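Local coordinates for OxyA protein (PDB 5HH3) that probably acts as a heme-dependent cytochrome P450 peptide cyclase, carrying out an oxidative phenolic coupling in the biosynthesis of a glycopeptide antibiotic, at residues L102-P108 with E218-I223; D157-I161 with D209-G213; E277-Y281 with D327-R333. All blocks are in the same frame, centred on the assembly; numbering follows the deposited sequence.

One P450 scaffold shows here how contact chemistry follows place in the fold. Contacts 1 and 2 share helix 211-219, contact 2 using its start and contact 1 its far part, and their centres lie about 15 Å apart on the same side of the chain's centre. Contact 1 is partly buried and has no hydrogen bond between its segments, relying on methionine, tyrosine and aliphatic packing beside a heme-binding arginine. Contact 2 is buried and adds one backbone bond to similar methionine-aromatic packing. Contact 3, also buried, has its centre about 36 and 33 Å from the centres of contacts 1 and 2 and joins a helix to a long loop through a charged network flanked by F329 and Y281.

Contact 1 (L102-P108 with E218-I223); sequences LRRMVAP and EYGDEI. With HEM (protoporphyrin IX containing Fe), chain G.
M105 CG lies over one face of the Y219 ring, in a side chain that runs beside residues 219-223. CB starts next to the root of the ring, 3.9 Å from Y219 CG. CG, displaced toward the rim, makes a CH-pi contact 3.9 Å from the ring centroid and 20° off its normal. SD stands obliquely to the ring in a Met-aromatic contact and comes closest to E222 O, 3.4 Å away, with I223 CB at 3.8 Å. At the tip the bend at chi3 (-74°) brings CE to 3.4 Å from E222 O and also against I223 CB. Thus CB and CG meet the ring, while SD and CE meet the E222 carbonyl and I223. Helix 98-106 corresponds to the C helix of the P450 fold, whose other side faces the heme: from the extended side chain of R103, NH1 donates a hydrogen bond of 2.8 Å to propionate oxygen O2A of HEM, in the plane of the guanidinium, while H99 binds the heme one turn earlier. Back at the contact, I223 CD1 reaches V106 CG1 at 3.9 Å, the two side chains meeting at about a right angle, and I223 also packs on L228 of helix 225-256. Beyond the tyrosine, P108 CG lies at the edge of the Y219 ring and touches E218 OE2 at 3.5 Å.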
loop_
_atom_site.group_PDB
_atom_site.type_symbol
_atom_site.label_atom_id
_atom_site.label_comp_id
_atom_site.label_asym_id
_atom_site.label_seq_id
_atom_site.Cartn_x
_atom_site.Cartn_y
_atom_site.Cartn_z
ATOM N N LEU B 102 -2.961 6.379 26.980
ATOM C CA LEU B 102 -4.336 6.204 26.456
ATOM C C LEU B 102 -4.912 4.839 26.843
ATOM O O LEU B 102 -6.047 4.757 27.299
ATOM C CB LEU B 102 -4.414 6.410 24.941
ATOM C CG LEU B 102 -5.794 6.154 24.285
ATOM C CD1 LEU B 102 -6.905 7.001 24.898
ATOM C CD2 LEU B 102 -5.702 6.393 22.773
ATOM N N ARG B 103 -4.128 3.779 26.693
ATOM C CA ARG B 103 -4.612 2.458 27.042
ATOM C C ARG B 103 -5.067 2.276 28.509
ATOM O O ARG B 103 -6.097 1.633 28.752
ATOM C CB ARG B 103 -3.617 1.373 26.654
ATOM C CG ARG B 103 -4.197 -0.001 26.964
ATOM C CD ARG B 103 -3.645 -1.064 26.090
ATOM N NE ARG B 103 -4.194 -2.344 26.506
ATOM C CZ ARG B 103 -4.243 -3.427 25.749
ATOM N NH1 ARG B 103 -3.810 -3.409 24.486
ATOM N NH2 ARG B 103 -4.752 -4.533 26.265
ATOM N N ARG B 104 -4.348 2.850 29.479
ATOM C CA ARG B 104 -4.794 2.772 30.885
ATOM C C ARG B 104 -6.174 3.381 31.126
ATOM O O ARG B 104 -6.876 2.944 32.044
ATOM C CB ARG B 104 -3.825 3.452 31.847
ATOM C CG ARG B 104 -2.630 2.604 32.229
ATOM C CD ARG B 104 -1.874 3.227 33.388
ATOM N NE ARG B 104 -1.354 4.553 33.047
ATOM C CZ ARG B 104 -0.067 4.909 33.009
ATOM N NH1 ARG B 104 0.913 4.065 33.320
ATOM N NH2 ARG B 104 0.253 6.150 32.667
ATOM N N MET B 105 -6.528 4.423 30.372
ATOM C CA MET B 105 -7.787 5.141 30.616
ATOM C C MET B 105 -9.002 4.383 30.079
ATOM O O MET B 105 -10.107 4.502 30.622
ATOM C CB MET B 105 -7.732 6.549 30.024
ATOM C CG MET B 105 -6.654 7.380 30.662
ATOM S SD MET B 105 -6.776 9.136 30.324
ATOM C CE MET B 105 -6.234 9.164 28.625
ATOM N N VAL B 106 -8.799 3.624 29.014
ATOM C CA VAL B 106 -9.882 2.852 28.412
ATOM C C VAL B 106 -9.956 1.415 28.914
ATOM O O VAL B 106 -11.032 0.811 28.844
ATOM C CB VAL B 106 -9.912 2.936 26.864
ATOM C CG1 VAL B 106 -10.137 4.388 26.427
ATOM C CG2 VAL B 106 -8.671 2.383 26.227
ATOM N N ALA B 107 -8.860 0.883 29.467
ATOM C CA ALA B 107 -8.850 -0.510 29.954
ATOM C C ALA B 107 -9.958 -0.873 30.980
ATOM O O ALA B 107 -10.481 -1.961 30.915
ATOM C CB ALA B 107 -7.461 -0.913 30.477
ATOM N N PRO B 108 -10.321 0.037 31.903
ATOM C CA PRO B 108 -11.405 -0.249 32.852
ATOM C C PRO B 108 -12.750 -0.676 32.230
ATOM O O PRO B 108 -13.475 -1.476 32.834
ATOM C CB PRO B 108 -11.559 1.073 33.586
ATOM C CG PRO B 108 -10.163 1.620 33.596
ATOM C CD PRO B 108 -9.661 1.314 32.230
ATOM N N GLU B 218 -13.619 7.176 36.047
ATOM C CA GLU B 218 -12.303 6.880 36.557
ATOM C C GLU B 218 -11.274 7.866 36.025
ATOM O O GLU B 218 -10.297 8.152 36.710
ATOM C CB GLU B 218 -11.900 5.444 36.201
ATOM C CG GLU B 218 -10.762 4.916 37.066
ATOM C CD GLU B 218 -10.517 3.427 36.889
ATOM O OE1 GLU B 218 -11.496 2.646 36.947
ATOM O OE2 GLU B 218 -9.337 3.034 36.710
ATOM N N TYR B 219 -11.492 8.387 34.816
ATOM C CA TYR B 219 -10.460 9.146 34.099
ATOM C C TYR B 219 -11.008 10.329 33.319
ATOM O O TYR B 219 -10.436 10.696 32.286
ATOM C CB TYR B 219 -9.738 8.193 33.134
ATOM C CG TYR B 219 -8.655 7.385 33.771
ATOM C CD1 TYR B 219 -7.513 8.011 34.271
ATOM C CD2 TYR B 219 -8.759 5.996 33.873
ATOM C CE1 TYR B 219 -6.496 7.275 34.856
ATOM C CE2 TYR B 219 -7.750 5.243 34.452
ATOM C CZ TYR B 219 -6.613 5.881 34.938
ATOM O OH TYR B 219 -5.581 5.148 35.496
ATOM N N GLY B 220 -12.087 10.932 33.822
ATOM C CA GLY B 220 -12.846 11.946 33.094
ATOM C C GLY B 220 -12.044 13.099 32.569
ATOM O O GLY B 220 -12.075 13.402 31.381
ATOM N N ASP B 221 -11.290 13.726 33.445
ATOM C CA ASP B 221 -10.496 14.870 33.014
ATOM C C ASP B 221 -9.381 14.490 32.041
ATOM O O ASP B 221 -9.232 15.129 30.990
ATOM C CB ASP B 221 -9.914 15.636 34.192
ATOM C CG ASP B 221 -9.697 17.105 33.860
ATOM O OD1 ASP B 221 -10.502 17.633 33.046
ATOM O OD2 ASP B 221 -8.745 17.727 34.397
ATOM N N GLU B 222 -8.657 13.412 32.354
ATOM C CA GLU B 222 -7.433 13.089 31.649
ATOM C C GLU B 222 -7.661 12.539 30.234
ATOM O O GLU B 222 -6.697 12.384 29.491
ATOM C CB GLU B 222 -6.561 12.130 32.484
ATOM C CG GLU B 222 -6.090 12.670 33.851
ATOM C CD GLU B 222 -4.965 13.725 33.792
ATOM O OE1 GLU B 222 -4.204 13.796 32.804
ATOM O OE2 GLU B 222 -4.814 14.499 34.765
ATOM N N ILE B 223 -8.910 12.220 29.869
ATOM C CA ILE B 223 -9.235 11.729 28.516
ATOM C C ILE B 223 -10.043 12.784 27.756
ATOM O O ILE B 223 -10.907 13.449 28.336
ATOM C CB ILE B 223 -9.952 10.353 28.545
ATOM C CG1 ILE B 223 -9.936 9.717 27.144
ATOM C CG2 ILE B 223 -11.379 10.448 29.085
ATOM C CD1 ILE B 223 -10.325 8.262 27.120
HETATM C CHA HEM G . -5.619 -5.369 18.971
HETATM C CHB HEM G . -10.108 -3.975 20.172
HETATM C CHC HEM G . -11.815 -8.279 18.675
HETATM C CHD HEM G . -7.331 -9.660 17.566
HETATM C C1A HEM G . -6.695 -4.624 19.391
HETATM C C2A HEM G . -6.615 -3.258 19.784
HETATM C C3A HEM G . -7.872 -2.869 20.133
HETATM C C4A HEM G . -8.738 -3.985 19.952
HETATM C CMA HEM G . -8.289 -1.498 20.602
HETATM C CAA HEM G . -5.356 -2.415 19.821
HETATM C CBA HEM G . -4.687 -2.589 21.184
HETATM C CGA HEM G . -3.388 -1.819 21.349
HETATM O O1A HEM G . -2.693 -1.455 20.369
HETATM O O2A HEM G . -2.977 -1.546 22.509
HETATM C C1B HEM G . -10.989 -5.028 19.857
HETATM C C2B HEM G . -12.413 -4.979 20.042
HETATM C C3B HEM G . -12.913 -6.192 19.621
HETATM C C4B HEM G . -11.729 -6.977 19.176
HETATM C CMB HEM G . -13.214 -3.821 20.599
HETATM C CAB HEM G . -14.296 -6.733 19.613
HETATM C CBB HEM G . -15.384 -6.180 20.156
HETATM C C1C HEM G . -10.758 -9.056 18.218
HETATM C C2C HEM G . -10.865 -10.365 17.702
HETATM C C3C HEM G . -9.564 -10.767 17.371
HETATM C C4C HEM G . -8.692 -9.676 17.713
HETATM C CMC HEM G . -12.148 -11.157 17.527
HETATM C CAC HEM G . -9.076 -12.051 16.805
HETATM C CBC HEM G . -9.803 -13.136 16.546
HETATM C C1D HEM G . -6.534 -8.558 17.873
HETATM C C2D HEM G . -5.076 -8.600 17.631
HETATM C C3D HEM G . -4.593 -7.411 18.017
HETATM C C4D HEM G . -5.771 -6.655 18.491
HETATM C CMD HEM G . -4.226 -9.711 17.054
HETATM C CAD HEM G . -3.130 -6.991 17.954
HETATM C CBD HEM G . -2.683 -6.432 16.594
HETATM C CGD HEM G . -1.196 -6.042 16.624
HETATM O O1D HEM G . -0.625 -5.527 15.645
HETATM O O2D HEM G . -0.468 -6.219 17.609
HETATM N NA HEM G . -7.999 -5.062 19.514
HETATM N NB HEM G . -10.647 -6.228 19.376
HETATM N NC HEM G . -9.446 -8.677 18.256
HETATM N ND HEM G . -6.904 -7.384 18.423
HETATM FE FE HEM G . -8.691 -6.832 18.891
HETATM O O HOH W 1 -8.866 -5.885 17.021
#

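Contact 2 (D157-I161 with D209-G213); sequences DFLGI and DDMFG
The F158 ring meets M211 obliquely, with CE2 3.6 Å from M211 CG, and the sulfur follows at a slant in a Met-aromatic contact. F110 meets the same ring with planes at about 45°. The second flat group, the ring of F212, has M211 CE in its plane at the edge, so the methionine runs from one phenylalanine to the other. With CG anti to the backbone N (chi1 -156°), M211 carries its chain past F158, CG against the ring and SD against L159 CD2 at 3.6 Å; the M211 and L159 side chains run alongside each other in one direction.

Next to these apolar groups the backbones are joined directly. M211 N donates to F158 O at 3.3 Å, in the carbonyl plane, linking the end of helix 142-159 to the first turn of helix 211-219. Each helix end carries its own signature. G160, at positive phi, closes the first in a Schellman motif, and having no side chain it lets D210 CB approach its CA to 3.5 Å. D210 is the N-cap of the second, its OD2 accepting from F212 N in a weak bond of 3.1 Å. The same OD2 lies 3.2 Å from L159 O, two acceptors facing each other without a bond. That proximity would be expected to disfavour the carboxylate's negative charge, whereas the start of helix 211-219, with its N-H groups, would probably stabilise it.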
loop_
_atom_site.group_PDB
_atom_site.type_symbol
_atom_site.label_atom_id
_atom_site.label_comp_id
_atom_site.label_asym_id
_atom_site.label_seq_id
_atom_site.Cartn_x
_atom_site.Cartn_y
_atom_site.Cartn_z
ATOM N N ASP B 157 -24.670 -1.988 22.108
ATOM C CA ASP B 157 -25.138 -2.138 23.512
ATOM C C ASP B 157 -23.993 -1.901 24.506
ATOM O O ASP B 157 -24.181 -1.197 25.491
ATOM C CB ASP B 157 -25.771 -3.516 23.787
ATOM C CG ASP B 157 -27.137 -3.694 23.133
ATOM O OD1 ASP B 157 -27.720 -2.723 22.593
ATOM O OD2 ASP B 157 -27.648 -4.835 23.160
ATOM N N PHE B 158 -22.808 -2.439 24.215
ATOM C CA PHE B 158 -21.646 -2.242 25.070
ATOM C C PHE B 158 -21.302 -0.750 25.193
ATOM O O PHE B 158 -20.999 -0.271 26.283
ATOM C CB PHE B 158 -20.470 -3.074 24.557
ATOM C CG PHE B 158 -19.164 -2.800 25.248
ATOM C CD1 PHE B 158 -18.899 -3.334 26.505
ATOM C CD2 PHE B 158 -18.185 -2.032 24.629
ATOM C CE1 PHE B 158 -17.689 -3.082 27.138
ATOM C CE2 PHE B 158 -16.969 -1.783 25.258
ATOM C CZ PHE B 158 -16.720 -2.318 26.514
ATOM N N LEU B 159 -21.393 -0.026 24.080
ATOM C CA LEU B 159 -21.234 1.426 24.083
ATOM C C LEU B 159 -22.388 2.211 24.707
ATOM O O LEU B 159 -22.222 3.394 24.983
ATOM C CB LEU B 159 -21.034 1.957 22.672
ATOM C CG LEU B 159 -19.774 1.527 21.950
ATOM C CD1 LEU B 159 -19.787 2.234 20.608
ATOM C CD2 LEU B 159 -18.512 1.886 22.744
ATOM N N GLY B 160 -23.545 1.590 24.906
ATOM C CA GLY B 160 -24.700 2.270 25.442
ATOM C C GLY B 160 -25.472 3.072 24.403
ATOM O O GLY B 160 -26.188 4.003 24.770
ATOM N N ILE B 161 -25.348 2.736 23.116
ATOM C CA ILE B 161 -26.163 3.409 22.098
ATOM C C ILE B 161 -27.602 2.875 22.272
ATOM O O ILE B 161 -27.784 1.666 22.295
ATOM C CB ILE B 161 -25.673 3.133 20.648
ATOM C CG1 ILE B 161 -24.157 3.362 20.465
ATOM C CG2 ILE B 161 -26.450 3.984 19.650
ATOM C CD1 ILE B 161 -23.665 4.713 20.920
ATOM N N ASP B 209 -23.705 3.636 32.724
ATOM C CA ASP B 209 -23.328 2.249 32.971
ATOM C C ASP B 209 -22.447 1.688 31.851
ATOM O O ASP B 209 -21.649 0.788 32.077
ATOM C CB ASP B 209 -24.615 1.414 33.111
ATOM C CG ASP B 209 -24.443 0.182 33.982
ATOM O OD1 ASP B 209 -23.294 -0.227 34.256
ATOM O OD2 ASP B 209 -25.481 -0.380 34.397
ATOM N N ASP B 210 -22.601 2.228 30.647
ATOM C CA ASP B 210 -21.852 1.793 29.450
ATOM C C ASP B 210 -20.341 2.146 29.457
ATOM O O ASP B 210 -19.805 2.608 30.459
ATOM C CB ASP B 210 -22.527 2.414 28.223
ATOM C CG ASP B 210 -22.611 3.926 28.323
ATOM O OD1 ASP B 210 -23.599 4.416 28.910
ATOM O OD2 ASP B 210 -21.683 4.617 27.858
ATOM N N MET B 211 -19.674 1.899 28.325
ATOM C CA MET B 211 -18.250 2.168 28.136
ATOM C C MET B 211 -17.852 3.611 28.485
ATOM O O MET B 211 -16.874 3.812 29.187
ATOM C CB MET B 211 -17.826 1.840 26.689
ATOM C CG MET B 211 -16.355 1.524 26.533
ATOM S SD MET B 211 -15.632 1.902 24.926
ATOM C CE MET B 211 -15.655 3.686 25.011
ATOM N N PHE B 212 -18.611 4.597 28.006
ATOM C CA PHE B 212 -18.276 6.020 28.237
ATOM C C PHE B 212 -18.327 6.409 29.705
ATOM O O PHE B 212 -17.422 7.070 30.197
ATOM C CB PHE B 212 -19.178 6.958 27.418
ATOM C CG PHE B 212 -18.751 7.154 25.984
ATOM C CD1 PHE B 212 -17.872 6.299 25.359
ATOM C CD2 PHE B 212 -19.272 8.201 25.248
ATOM C CE1 PHE B 212 -17.506 6.493 24.040
ATOM C CE2 PHE B 212 -18.920 8.394 23.925
ATOM C CZ PHE B 212 -18.034 7.541 23.324
ATOM N N GLY B 213 -19.383 6.002 30.398
ATOM C CA GLY B 213 -19.556 6.357 31.807
ATOM C C GLY B 213 -18.514 5.760 32.743
ATOM O O GLY B 213 -18.085 6.410 33.685
#

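Contact 3 (E277-Y281 with D327-R333); sequences EVIRY and DRFDITR
E277 OE1 accepts three hydrogen bonds: one from D330 N at 2.9 Å, and one each from R333 NH2 and R280 NH2. The backbone donor comes on the anti side of the carboxylate and R333 on the syn side, both somewhat out of plane, while R280 approaches from above. The other oxygen, OE2, is gripped by R333 NE at 2.7 Å and by R280 NE, which reach it from opposite faces. Both arginines thus hold the glutamate side-on through NE and one NH, which should fix its rotation. Their guanidinium planes stand 75° apart. The two positive charges share E277, and D327 supplies a second anion for R280, so the buried E277 carboxylate is probably well stabilised.

R280 serves this second partner with its end. Its chain bends at chi3 (68°), and NH1 reaches D327 OD1 at 2.8 Å while NH2 bonds D327 O at the same length; R319 forms a further salt bridge with D327.

An aromatic layer flanks the charges. F329 CB sits over the centre of the Y281 ring, 3.7 Å from the centroid, in a CH-pi contact, and its own ring leans on V278 CG2 and on E277 CG. F329 N donates to water 2, which has a weak bond to Y281 OH.

On the loop side, D330 OD1 accepts from T332 N, an Asx turn, within the type I turn from D330 to R333 that returns R333 to the helix. The E-V-I-R sequence is the ExxR motif of the P450 K helix, and with R333 it completes the E-R-R triad, a hallmark of the family's core.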
loop_
_atom_site.group_PDB
_atom_site.type_symbol
_atom_site.label_atom_id
_atom_site.label_comp_id
_atom_site.label_asym_id
_atom_site.label_seq_id
_atom_site.Cartn_x
_atom_site.Cartn_y
_atom_site.Cartn_z
ATOM N N GLU B 277 -9.926 -23.663 21.588
ATOM C CA GLU B 277 -9.687 -24.475 20.380
ATOM C C GLU B 277 -10.351 -23.896 19.123
ATOM O O GLU B 277 -9.756 -23.907 18.055
ATOM C CB GLU B 277 -10.127 -25.923 20.590
ATOM C CG GLU B 277 -9.990 -26.826 19.372
ATOM C CD GLU B 277 -8.564 -27.146 18.976
ATOM O OE1 GLU B 277 -8.409 -27.882 17.982
ATOM O OE2 GLU B 277 -7.582 -26.683 19.621
ATOM N N VAL B 278 -11.568 -23.397 19.241
ATOM C CA VAL B 278 -12.264 -22.808 18.099
ATOM C C VAL B 278 -11.493 -21.592 17.618
ATOM O O VAL B 278 -11.283 -21.423 16.420
ATOM C CB VAL B 278 -13.719 -22.418 18.434
ATOM C CG1 VAL B 278 -14.396 -21.720 17.249
ATOM C CG2 VAL B 278 -14.522 -23.644 18.810
ATOM N N ILE B 279 -11.070 -20.749 18.565
ATOM C CA ILE B 279 -10.268 -19.565 18.251
ATOM C C ILE B 279 -8.909 -19.932 17.618
ATOM O O ILE B 279 -8.524 -19.347 16.601
ATOM C CB ILE B 279 -10.067 -18.664 19.495
ATOM C CG1 ILE B 279 -11.393 -17.990 19.866
ATOM C CG2 ILE B 279 -8.985 -17.631 19.219
ATOM C CD1 ILE B 279 -11.449 -17.359 21.245
ATOM N N ARG B 280 -8.205 -20.887 18.207
ATOM C CA ARG B 280 -6.933 -21.378 17.642
ATOM C C ARG B 280 -7.079 -21.841 16.192
ATOM O O ARG B 280 -6.301 -21.449 15.323
ATOM C CB ARG B 280 -6.364 -22.555 18.447
ATOM C CG ARG B 280 -4.995 -23.046 17.944
ATOM C CD ARG B 280 -4.662 -24.447 18.424
ATOM N NE ARG B 280 -5.530 -25.461 17.820
ATOM C CZ ARG B 280 -5.351 -26.041 16.632
ATOM N NH1 ARG B 280 -4.324 -25.731 15.847
ATOM N NH2 ARG B 280 -6.220 -26.958 16.220
ATOM N N TYR B 281 -8.058 -22.700 15.957
ATOM C CA TYR B 281 -8.253 -23.308 14.640
ATOM C C TYR B 281 -8.653 -22.270 13.604
ATOM O O TYR B 281 -8.091 -22.256 12.523
ATOM C CB TYR B 281 -9.291 -24.422 14.706
ATOM C CG TYR B 281 -9.439 -25.208 13.421
ATOM C CD1 TYR B 281 -8.457 -26.101 13.018
ATOM C CD2 TYR B 281 -10.550 -25.040 12.609
ATOM C CE1 TYR B 281 -8.586 -26.834 11.839
ATOM C CE2 TYR B 281 -10.692 -25.756 11.437
ATOM C CZ TYR B 281 -9.711 -26.657 11.064
ATOM O OH TYR B 281 -9.863 -27.365 9.922
ATOM N N ASP B 327 -2.938 -30.981 14.626
ATOM C CA ASP B 327 -3.479 -29.648 14.291
ATOM C C ASP B 327 -4.983 -29.604 13.969
ATOM O O ASP B 327 -5.587 -28.518 14.002
ATOM C CB ASP B 327 -2.707 -29.058 13.113
ATOM C CG ASP B 327 -3.172 -27.666 12.756
ATOM O OD1 ASP B 327 -3.031 -26.750 13.609
ATOM O OD2 ASP B 327 -3.694 -27.501 11.629
ATOM N N ARG B 328 -5.590 -30.758 13.670
ATOM C CA ARG B 328 -6.997 -30.798 13.269
ATOM C C ARG B 328 -7.896 -30.289 14.390
ATOM O O ARG B 328 -7.554 -30.395 15.583
ATOM C CB ARG B 328 -7.423 -32.205 12.838
ATOM C CG ARG B 328 -6.805 -32.648 11.519
ATOM C CD ARG B 328 -7.157 -34.093 11.202
ATOM N NE ARG B 328 -6.323 -34.580 10.095
ATOM C CZ ARG B 328 -5.954 -35.844 9.895
ATOM N NH1 ARG B 328 -6.324 -36.816 10.718
ATOM N NH2 ARG B 328 -5.178 -36.136 8.853
ATOM N N PHE B 329 -9.022 -29.695 14.011
ATOM C CA PHE B 329 -9.986 -29.184 15.002
ATOM C C PHE B 329 -10.422 -30.304 15.946
ATOM O O PHE B 329 -10.900 -31.331 15.506
ATOM C CB PHE B 329 -11.210 -28.577 14.312
ATOM C CG PHE B 329 -12.238 -28.059 15.253
ATOM C CD1 PHE B 329 -11.901 -27.122 16.215
ATOM C CD2 PHE B 329 -13.557 -28.516 15.187
ATOM C CE1 PHE B 329 -12.851 -26.632 17.094
ATOM C CE2 PHE B 329 -14.515 -28.028 16.062
ATOM C CZ PHE B 329 -14.164 -27.094 17.025
ATOM N N ASP B 330 -10.216 -30.091 17.239
ATOM C CA ASP B 330 -10.510 -31.097 18.262
ATOM C C ASP B 330 -10.982 -30.356 19.499
ATOM O O ASP B 330 -10.185 -29.859 20.296
ATOM C CB ASP B 330 -9.285 -31.953 18.567
ATOM C CG ASP B 330 -9.519 -32.944 19.708
ATOM O OD1 ASP B 330 -10.657 -33.125 20.172
ATOM O OD2 ASP B 330 -8.534 -33.543 20.162
ATOM N N ILE B 331 -12.297 -30.303 19.643
ATOM C CA ILE B 331 -12.939 -29.540 20.690
ATOM C C ILE B 331 -12.616 -30.023 22.125
ATOM O O ILE B 331 -12.842 -29.278 23.079
ATOM C CB ILE B 331 -14.469 -29.503 20.430
ATOM C CG1 ILE B 331 -15.113 -28.308 21.127
ATOM C CG2 ILE B 331 -15.136 -30.819 20.817
ATOM C CD1 ILE B 331 -16.412 -27.901 20.468
ATOM N N THR B 332 -12.094 -31.247 22.273
ATOM C CA THR B 332 -11.698 -31.804 23.584
ATOM C C THR B 332 -10.213 -31.584 23.935
ATOM O O THR B 332 -9.766 -32.040 24.985
ATOM C CB THR B 332 -11.943 -33.334 23.656
ATOM O OG1 THR B 332 -10.996 -34.003 22.818
ATOM C CG2 THR B 332 -13.369 -33.718 23.215
ATOM N N ARG B 333 -9.445 -30.930 23.066
ATOM C CA ARG B 333 -8.030 -30.651 23.342
ATOM C C ARG B 333 -7.878 -29.925 24.687
ATOM O O ARG B 333 -8.525 -28.908 24.930
ATOM C CB ARG B 333 -7.397 -29.816 22.224
ATOM C CG ARG B 333 -5.880 -29.651 22.323
ATOM C CD ARG B 333 -5.356 -28.536 21.409
ATOM N NE ARG B 333 -5.846 -28.734 20.053
ATOM C CZ ARG B 333 -5.418 -29.683 19.222
ATOM N NH1 ARG B 333 -4.416 -30.509 19.549
ATOM N NH2 ARG B 333 -5.989 -29.794 18.028
HETATM O O HOH W 2 -9.531 -30.010 11.317
#